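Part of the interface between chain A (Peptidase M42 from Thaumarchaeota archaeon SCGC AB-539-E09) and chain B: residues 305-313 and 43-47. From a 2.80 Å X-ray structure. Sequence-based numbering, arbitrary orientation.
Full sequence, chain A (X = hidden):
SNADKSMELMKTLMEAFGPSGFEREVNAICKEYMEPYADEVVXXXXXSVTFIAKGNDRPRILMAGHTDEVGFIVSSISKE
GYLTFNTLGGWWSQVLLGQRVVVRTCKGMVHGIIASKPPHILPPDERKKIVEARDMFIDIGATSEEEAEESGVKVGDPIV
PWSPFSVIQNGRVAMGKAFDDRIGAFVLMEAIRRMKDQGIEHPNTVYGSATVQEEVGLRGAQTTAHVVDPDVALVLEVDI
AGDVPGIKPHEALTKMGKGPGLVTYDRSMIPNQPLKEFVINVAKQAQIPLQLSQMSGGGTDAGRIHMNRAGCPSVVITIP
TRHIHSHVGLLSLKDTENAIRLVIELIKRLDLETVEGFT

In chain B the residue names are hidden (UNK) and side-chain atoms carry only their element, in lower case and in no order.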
# COMPACT_ATOMS: atom_id res chain seq x y z
N ILE A 305 45.11 10.62 -2.87
CA ILE A 305 46.57 10.50 -2.83
C ILE A 305 47.12 9.53 -3.88
O ILE A 305 48.08 9.88 -4.58
CB ILE A 305 47.03 10.04 -1.44
CG1 ILE A 305 46.87 11.19 -0.45
CG2 ILE A 305 48.48 9.60 -1.48
CD1 ILE A 305 46.90 10.76 0.99
N HIS A 306 46.49 8.36 -4.03
CA HIS A 306 46.99 7.33 -4.95
C HIS A 306 46.82 7.70 -6.41
O HIS A 306 47.36 7.04 -7.28
CB HIS A 306 46.42 5.93 -4.63
CG HIS A 306 45.14 5.58 -5.32
ND1 HIS A 306 43.92 6.10 -4.95
CD2 HIS A 306 44.88 4.69 -6.31
CE1 HIS A 306 42.97 5.59 -5.72
NE2 HIS A 306 43.53 4.72 -6.55
N MSE A 307 46.10 8.79 -6.67
CA MSE A 307 45.84 9.26 -8.02
C MSE A 307 46.64 10.47 -8.37
O MSE A 307 46.44 11.07 -9.42
CB MSE A 307 44.40 9.68 -8.09
CG MSE A 307 43.48 8.63 -7.51
SE MSE A 307 42.43 7.84 -8.95
CE MSE A 307 40.76 8.88 -8.70
N ASN A 308 47.54 10.86 -7.47
CA ASN A 308 48.36 12.04 -7.67
C ASN A 308 49.35 11.83 -8.80
O ASN A 308 50.06 10.82 -8.83
CB ASN A 308 49.10 12.38 -6.38
CG ASN A 308 49.96 13.61 -6.52
OD1 ASN A 308 51.18 13.51 -6.56
ND2 ASN A 308 49.33 14.76 -6.62
N ARG A 309 49.40 12.78 -9.72
CA ARG A 309 50.31 12.75 -10.86
C ARG A 309 50.18 11.44 -11.66
O ARG A 309 49.12 11.20 -12.26
CB ARG A 309 51.76 13.07 -10.42
CG ARG A 309 52.02 14.55 -10.21
CD ARG A 309 53.43 14.86 -9.69
NE ARG A 309 53.48 16.16 -9.01
CZ ARG A 309 53.08 16.41 -7.76
NH1 ARG A 309 52.59 15.44 -6.98
NH2 ARG A 309 53.17 17.64 -7.26
N ALA A 310 51.21 10.59 -11.63
CA ALA A 310 51.23 9.34 -12.39
C ALA A 310 50.74 8.16 -11.54
O ALA A 310 50.71 7.01 -11.99
CB ALA A 310 52.64 9.06 -12.89
N GLY A 311 50.36 8.45 -10.30
CA GLY A 311 49.89 7.43 -9.38
C GLY A 311 50.85 7.31 -8.23
O GLY A 311 52.02 7.71 -8.33
N CYS A 312 50.37 6.75 -7.13
CA CYS A 312 51.19 6.56 -5.96
C CYS A 312 50.69 5.32 -5.23
O CYS A 312 49.55 5.28 -4.82
CB CYS A 312 51.08 7.78 -5.06
SG CYS A 312 51.86 7.55 -3.45
N PRO A 313 51.54 4.28 -5.08
CA PRO A 313 51.10 3.10 -4.35
C PRO A 313 50.72 3.47 -2.91
O PRO A 313 51.49 4.14 -2.22
CB PRO A 313 52.32 2.18 -4.36
CG PRO A 313 53.27 2.76 -5.35
CD PRO A 313 52.97 4.21 -5.44
N UNK B 43 54.71 3.48 -18.61
CA UNK B 43 53.69 2.97 -17.70
C UNK B 43 53.27 4.05 -16.70
O UNK B 43 53.98 5.03 -16.49
c UNK B 43 55.23 2.04 -15.89
c UNK B 43 54.74 0.68 -17.93
c UNK B 43 54.19 1.70 -16.95
N UNK B 44 52.09 3.89 -16.10
CA UNK B 44 51.75 4.65 -14.91
C UNK B 44 51.91 3.71 -13.71
O UNK B 44 52.11 2.50 -13.86
o UNK B 44 49.34 3.25 -14.52
c UNK B 44 50.38 5.36 -15.02
c UNK B 44 49.18 4.42 -14.94
o UNK B 44 48.07 4.85 -15.31
N UNK B 45 51.86 4.28 -12.51
CA UNK B 45 52.12 3.50 -11.31
C UNK B 45 50.91 2.71 -10.84
O UNK B 45 51.01 1.91 -9.93
c UNK B 45 54.70 5.63 -9.41
c UNK B 45 53.94 5.12 -10.62
n UNK B 45 56.56 7.01 -8.63
c UNK B 45 55.95 6.37 -9.82
c UNK B 45 52.65 4.41 -10.21
N UNK B 46 49.77 2.93 -11.47
CA UNK B 46 48.59 2.12 -11.21
C UNK B 46 48.61 0.80 -11.97
O UNK B 46 47.92 -0.14 -11.60
c UNK B 46 47.71 4.47 -9.59
c UNK B 46 46.68 3.68 -10.38
c UNK B 46 47.32 2.89 -11.54
c UNK B 46 45.59 4.61 -10.90
N UNK B 47 49.41 0.72 -13.03
CA UNK B 47 49.50 -0.49 -13.83
C UNK B 47 49.13 -0.35 -15.30
O UNK B 47 49.16 -1.34 -16.02

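Position 43 of chain B has three side-chain carbons. One is bonded to CA and carries the other two, so the side chain forks at CB. Its side chain is out of reach of the chain A stretch. A fork of two carbons at CB, with nothing further, is valine: Val B43.

Position 44 has two side-chain carbons and two oxygens. The second carbon carries both oxygens, which makes a short carboxylate. Its CB lies 3.5 Å from Ala A310 O. One carboxylate oxygen turns back to the chain's own backbone, 3.1 Å from N of position 46 and 2.9 Å from N of position 47. A carboxylate carried directly on CB, accepting from amides two and three residues on, fits aspartate: Asp B44. Both of these bonds, to OD1, are weak. They sit inside a type I turn that runs from Asp B44 to position 47.

Position 45 has four carbons in a row ending in a nitrogen. The CA-to-CB bond points toward chain A, but the end of the chain leads away. The third side-chain carbon passes 3.6 Å from Gly A311 O. An unbranched chain of this length with a terminal nitrogen is lysine: Lys B45. Its side-chain contact is made by the carbons, and NZ has no partner in the chain A stretch.

Position 46 has four carbons, forked at the second. One branch tip lies 3.5 Å from His A306 O and 3.7 Å from Gly A311 CA. The fork one carbon beyond CB identifies leucine: Leu B46. The tip is CD1, which also approaches the His A306 ring obliquely, with Leu B46 CD1 4.3 Å from His A306 CD2.

Position 47 has no side-chain atoms. It makes no contact with the chain A stretch. Its phi of 121° and psi of 1° would jam a CB against the preceding carbonyl oxygen. It is glycine: Gly B47.

The contact has one hydrogen bond, from Lys B45 N to Ala A310 O, at 3.0 Å and nearly straight. Around it, side-chain carbons of chain B pack on the backbone of chain A, several of them against carbonyl oxygens. Gly A311 closes the type II' turn that starts at Asn A308 and leaves room for Leu B46: an ideal CB on this glycine would fall 2.6 Å from Leu B46 CD1, a clash. Its backbone angles call for glycine in any case. His A306 O is already bonded to Cys A312 N at 3.0 Å, which ties together the backbone that Leu B46 packs on.

Chain B, residues 43-47: VDKLG
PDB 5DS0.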